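Local coordinates for protein hemoglobin component VII (Tokunagayusurika akamusi, PDB 1X46) that binds heme and probably binds and carries or stores oxygen in the midge larva, at residues Val69-Glu74 with Lys89-Gln94. Sequence-based numbering, arbitrary orientation.
Sequences VSVINE and KNVLKQ. With HEM (protoporphyrin IX containing Fe), chain B.
V71 and V91 make a small apolar contact between two helices of the globin fold, 59-78 and 85-100, at the surface beside the heme. By family topology these helices correspond to globin helices E and F. The CG1 methyls of the two valines meet at 4.0 Å. The two side chains lie alongside each other, pointing opposite ways. V91 points toward the 69-74 segment and supplies all of the surface that 89-94 buries here, while V71 and E74 share the other side. In V71, CG1 lies anti to the backbone N (chi1 173°), and this torsion puts CG1 within reach of both V91 and heme methyl CMB, while CG2 lies near methyl CMA.

E74 lies at the exposed margin of the contact. Its side chain is extended, with CG anti to the backbone N (chi1 -170°). The carboxylate oxygen OE1 reaches 4.1 Å from CG2 of V91, a loose van der Waals approach. The contact is sparse: 114 Å² is buried over both sides, and the nearest CA atoms, those of V71 and V91, are 7.8 Å apart.

V71 also lines the heme pocket. Its CG2 lies 3.9 Å from the heme methyl CMA. I72 also packs on the heme, with its CG1 3.9 Å from CMB. The heme iron carries a water at 2.1 Å. H99, its axial ligand, lies further along helix 85-100, so the two paired helices both contribute to the heme site.

Helix 85-100 also meets helix 129-146, where L92 and K93 touch V145. Helix 59-78 meets helix 9-20, where V69 and I72 pack on W19, and N73 OD1 accepts a hydrogen bond from W19 NE1.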
ATOM      1  N   VAL A  69      -4.135  -3.097  -5.613  1.00 11.01           N
ATOM      2  CA  VAL A  69      -3.584  -2.019  -6.427  1.00 10.94           C
ATOM      3  C   VAL A  69      -4.666  -1.076  -6.921  1.00 11.47           C
ATOM      4  O   VAL A  69      -4.444   0.123  -7.033  1.00 13.23           O
ATOM      5  CB  VAL A  69      -2.739  -2.598  -7.587  1.00 11.74           C
ATOM      6  CG1 VAL A  69      -2.526  -1.554  -8.707  1.00 15.23           C
ATOM      7  CG2 VAL A  69      -1.412  -3.068  -7.026  1.00 14.46           C
ATOM      8  N   SER A  70      -5.857  -1.613  -7.147  1.00 10.28           N
ATOM      9  CA  SER A  70      -6.999  -0.790  -7.526  1.00 10.94           C
ATOM     10  C   SER A  70      -7.249   0.296  -6.482  1.00 11.29           C
ATOM     11  O   SER A  70      -7.490   1.451  -6.820  1.00 11.31           O
ATOM     12  CB  SER A  70      -8.252  -1.627  -7.693  1.00 12.79           C
ATOM     13  OG  SER A  70      -9.322  -0.836  -8.210  1.00 18.18           O
ATOM     14  N   VAL A  71      -7.201  -0.086  -5.212  1.00 10.17           N
ATOM     15  CA  VAL A  71      -7.442   0.875  -4.130  1.00  9.98           C
ATOM     16  C   VAL A  71      -6.273   1.841  -4.013  1.00 10.08           C
ATOM     17  O   VAL A  71      -6.469   3.049  -3.880  1.00 10.58           O
ATOM     18  CB  VAL A  71      -7.656   0.128  -2.802  1.00  8.71           C
ATOM     19  CG1 VAL A  71      -7.735   1.121  -1.619  1.00 11.55           C
ATOM     20  CG2 VAL A  71      -8.917  -0.691  -2.871  1.00 12.47           C
ATOM     21  N   ILE A  72      -5.050   1.342  -4.078  1.00 10.19           N
ATOM     22  CA  ILE A  72      -3.909   2.263  -4.013  1.00  9.10           C
ATOM     23  C   ILE A  72      -3.943   3.271  -5.152  1.00 11.52           C
ATOM     24  O   ILE A  72      -3.710   4.453  -4.930  1.00 11.58           O
ATOM     25  CB  ILE A  72      -2.548   1.492  -3.970  1.00 10.33           C
ATOM     26  CG1 ILE A  72      -2.492   0.587  -2.744  1.00 11.59           C
ATOM     27  CG2 ILE A  72      -1.356   2.480  -3.935  1.00 12.17           C
ATOM     28  CD1 ILE A  72      -1.246  -0.331  -2.641  1.00 13.09           C
ATOM     29  N   ASN A  73      -4.205   2.787  -6.369  1.00 10.70           N
ATOM     30  CA  ASN A  73      -4.318   3.638  -7.549  1.00 12.14           C
ATOM     31  C   ASN A  73      -5.322   4.754  -7.326  1.00 13.99           C
ATOM     32  O   ASN A  73      -5.042   5.920  -7.667  1.00 13.73           O
ATOM     33  CB  ASN A  73      -4.836   2.831  -8.725  1.00 13.28           C
ATOM     34  CG  ASN A  73      -3.772   2.073  -9.445  1.00 18.56           C
ATOM     35  OD1 ASN A  73      -2.581   2.158  -9.140  1.00 20.70           O
ATOM     36  ND2 ASN A  73      -4.208   1.278 -10.420  1.00 17.42           N
ATOM     37  N   GLU A  74      -6.507   4.408  -6.825  1.00 11.30           N
ATOM     38  CA  GLU A  74      -7.515   5.422  -6.577  1.00 12.10           C
ATOM     39  C   GLU A  74      -7.069   6.403  -5.524  1.00 12.44           C
ATOM     40  O   GLU A  74      -7.261   7.623  -5.673  1.00 12.59           O
ATOM     41  CB  GLU A  74      -8.866   4.835  -6.188  1.00 13.85           C
ATOM     42  CG  GLU A  74      -9.931   5.927  -6.183  1.00 17.69           C
ATOM     43  CD  GLU A  74     -11.325   5.476  -5.790  1.00 21.37           C
ATOM     44  OE1 GLU A  74     -11.518   4.327  -5.336  1.00 23.12           O
ATOM     45  OE2 GLU A  74     -12.228   6.334  -5.917  1.00 21.53           O
ATOM     46  N   LYS A  89     -10.124  10.452   2.234  1.00 16.14           N
ATOM     47  CA  LYS A  89     -10.236   9.953   3.593  1.00 14.74           C
ATOM     48  C   LYS A  89     -11.280   8.856   3.757  1.00 14.52           C
ATOM     49  O   LYS A  89     -11.133   7.951   4.590  1.00 15.83           O
ATOM     50  CB  LYS A  89     -10.448  11.103   4.563  1.00 16.81           C
ATOM     51  CG  LYS A  89      -9.189  11.911   4.690  1.00 19.91           C
ATOM     52  CD  LYS A  89      -9.274  12.791   5.881  1.00 22.40           C
ATOM     53  CE  LYS A  89      -7.990  13.488   6.162  1.00 18.87           C
ATOM     54  NZ  LYS A  89      -8.229  14.640   7.104  1.00 22.80           N
ATOM     55  N   ASN A  90     -12.347   8.929   2.964  1.00 16.70           N
ATOM     56  CA  ASN A  90     -13.360   7.900   3.029  1.00 16.44           C
ATOM     57  C   ASN A  90     -12.856   6.565   2.462  1.00 15.55           C
ATOM     58  O   ASN A  90     -13.177   5.501   3.004  1.00 17.10           O
ATOM     59  CB  ASN A  90     -14.656   8.361   2.355  1.00 21.71           C
ATOM     60  CG  ASN A  90     -15.309   9.530   3.102  1.00 27.59           C
ATOM     61  OD1 ASN A  90     -14.918   9.863   4.226  1.00 29.97           O
ATOM     62  ND2 ASN A  90     -16.281  10.173   2.468  1.00 30.20           N
ATOM     63  N   VAL A  91     -12.053   6.633   1.404  1.00 15.87           N
ATOM     64  CA  VAL A  91     -11.389   5.416   0.911  1.00 14.71           C
ATOM     65  C   VAL A  91     -10.507   4.800   2.010  1.00 15.28           C
ATOM     66  O   VAL A  91     -10.570   3.591   2.296  1.00 16.32           O
ATOM     67  CB  VAL A  91     -10.572   5.689  -0.342  1.00 14.65           C
ATOM     68  CG1 VAL A  91      -9.628   4.536  -0.616  1.00 17.59           C
ATOM     69  CG2 VAL A  91     -11.497   5.877  -1.521  1.00 16.19           C
ATOM     70  N   LEU A  92      -9.703   5.640   2.655  1.00 14.48           N
ATOM     71  CA  LEU A  92      -8.792   5.154   3.690  1.00 14.11           C
ATOM     72  C   LEU A  92      -9.543   4.591   4.882  1.00 13.18           C
ATOM     73  O   LEU A  92      -9.195   3.511   5.391  1.00 14.25           O
ATOM     74  CB  LEU A  92      -7.836   6.260   4.151  1.00 15.31           C
ATOM     75  CG  LEU A  92      -6.921   6.842   3.067  1.00 18.12           C
ATOM     76  CD1 LEU A  92      -6.163   8.083   3.580  1.00 17.95           C
ATOM     77  CD2 LEU A  92      -5.991   5.803   2.405  1.00 21.56           C
ATOM     78  N   LYS A  93     -10.585   5.298   5.338  1.00 12.99           N
ATOM     79  CA  LYS A  93     -11.339   4.847   6.505  1.00 13.53           C
ATOM     80  C   LYS A  93     -12.009   3.504   6.242  1.00 12.91           C
ATOM     81  O   LYS A  93     -12.022   2.608   7.125  1.00 15.10           O
ATOM     82  CB  LYS A  93     -12.395   5.874   6.901  1.00 17.35           C
ATOM     83  CG  LYS A  93     -11.846   6.926   7.780  1.00 20.60           C
ATOM     84  CD  LYS A  93     -12.900   7.978   8.077  1.00 24.44           C
ATOM     85  CE  LYS A  93     -12.226   9.292   8.419  1.00 24.94           C
ATOM     86  NZ  LYS A  93     -13.252  10.350   8.662  1.00 25.64           N
ATOM     87  N   GLN A  94     -12.593   3.364   5.054  1.00 13.78           N
ATOM     88  CA  GLN A  94     -13.228   2.102   4.722  1.00 13.21           C
ATOM     89  C   GLN A  94     -12.245   0.928   4.715  1.00 10.95           C
ATOM     90  O   GLN A  94     -12.578  -0.164   5.150  1.00 12.55           O
ATOM     91  CB  GLN A  94     -13.937   2.189   3.379  1.00 13.82           C
ATOM     92  CG  GLN A  94     -14.866   1.001   3.119  1.00 16.95           C
ATOM     93  CD  GLN A  94     -16.028   0.912   4.087  1.00 18.53           C
ATOM     94  OE1 GLN A  94     -16.793   1.865   4.237  1.00 23.25           O
ATOM     95  NE2 GLN A  94     -16.133  -0.214   4.789  1.00 21.27           N
TER
HETATM   96  CHA HEM B 151      -8.604  -8.043   1.599  1.00 11.41           C
HETATM   97  CHB HEM B 151      -6.801  -3.771   0.183  1.00  8.90           C
HETATM   98  CHC HEM B 151      -3.180  -4.273   3.360  1.00 10.48           C
HETATM   99  CHD HEM B 151      -4.946  -8.540   4.777  1.00  9.97           C
HETATM  100  C1A HEM B 151      -8.387  -6.885   0.908  1.00  9.17           C
HETATM  101  C2A HEM B 151      -9.196  -6.421  -0.198  1.00 11.95           C
HETATM  102  C3A HEM B 151      -8.684  -5.253  -0.574  1.00 11.61           C
HETATM  103  C4A HEM B 151      -7.590  -4.898   0.287  1.00 10.70           C
HETATM  104  CMA HEM B 151      -9.211  -4.366  -1.723  1.00 11.84           C
HETATM  105  CAA HEM B 151     -10.355  -7.221  -0.873  1.00 11.71           C
HETATM  106  CBA HEM B 151     -11.704  -7.228  -0.126  1.00 13.53           C
HETATM  107  CGA HEM B 151     -12.295  -5.838  -0.095  1.00 14.41           C
HETATM  108  O1A HEM B 151     -12.544  -5.313   1.008  1.00 15.66           O
HETATM  109  O2A HEM B 151     -12.522  -5.240  -1.184  1.00 16.06           O
HETATM  110  C1B HEM B 151      -5.639  -3.547   0.872  1.00  9.92           C
HETATM  111  C2B HEM B 151      -4.744  -2.423   0.731  1.00 11.57           C
HETATM  112  C3B HEM B 151      -3.734  -2.566   1.619  1.00 12.99           C
HETATM  113  C4B HEM B 151      -3.999  -3.788   2.355  1.00 11.22           C
HETATM  114  CMB HEM B 151      -4.952  -1.286  -0.307  1.00 12.81           C
HETATM  115  CAB HEM B 151      -2.491  -1.697   1.917  1.00 15.18           C
HETATM  116  CBB HEM B 151      -2.261  -0.496   1.386  1.00 21.00           C
HETATM  117  C1C HEM B 151      -3.319  -5.460   4.022  1.00 10.19           C
HETATM  118  C2C HEM B 151      -2.444  -6.003   5.057  1.00 10.26           C
HETATM  119  C3C HEM B 151      -2.914  -7.194   5.422  1.00 11.02           C
HETATM  120  C4C HEM B 151      -4.130  -7.439   4.672  1.00 10.15           C
HETATM  121  CMC HEM B 151      -1.189  -5.286   5.614  1.00 10.46           C
HETATM  122  CAC HEM B 151      -2.328  -8.152   6.491  1.00 15.42           C
HETATM  123  C1D HEM B 151      -6.107  -8.754   4.089  1.00 10.75           C
HETATM  124  C2D HEM B 151      -6.932  -9.923   4.252  1.00 12.55           C
HETATM  125  C3D HEM B 151      -8.062  -9.763   3.281  1.00 11.87           C
HETATM  126  C4D HEM B 151      -7.783  -8.527   2.589  1.00  8.77           C
HETATM  127  CMD HEM B 151      -6.689 -11.086   5.235  1.00 11.22           C
HETATM  128  CAD HEM B 151      -9.228 -10.760   3.064  1.00 13.11           C
HETATM  129  CBD HEM B 151      -8.805 -11.891   2.132  1.00 18.38           C
HETATM  130  CGD HEM B 151      -9.909 -12.926   2.029  1.00 22.83           C
HETATM  131  O1D HEM B 151     -11.086 -12.603   2.310  1.00 26.36           O
HETATM  132  O2D HEM B 151      -9.599 -14.092   1.687  1.00 23.88           O
HETATM  133  NA  HEM B 151      -7.431  -5.934   1.184  1.00  8.99           N
HETATM  134  NB  HEM B 151      -5.135  -4.387   1.869  1.00 10.68           N
HETATM  135  NC  HEM B 151      -4.353  -6.356   3.818  1.00  8.54           N
HETATM  136  ND  HEM B 151      -6.647  -7.915   3.105  1.00 11.05           N
HETATM  137 FE   HEM B 151      -5.895  -6.144   2.498  1.00 11.82          FE
HETATM  138  O   HOH W   1      -4.671  -7.146   1.147  1.00 12.22           O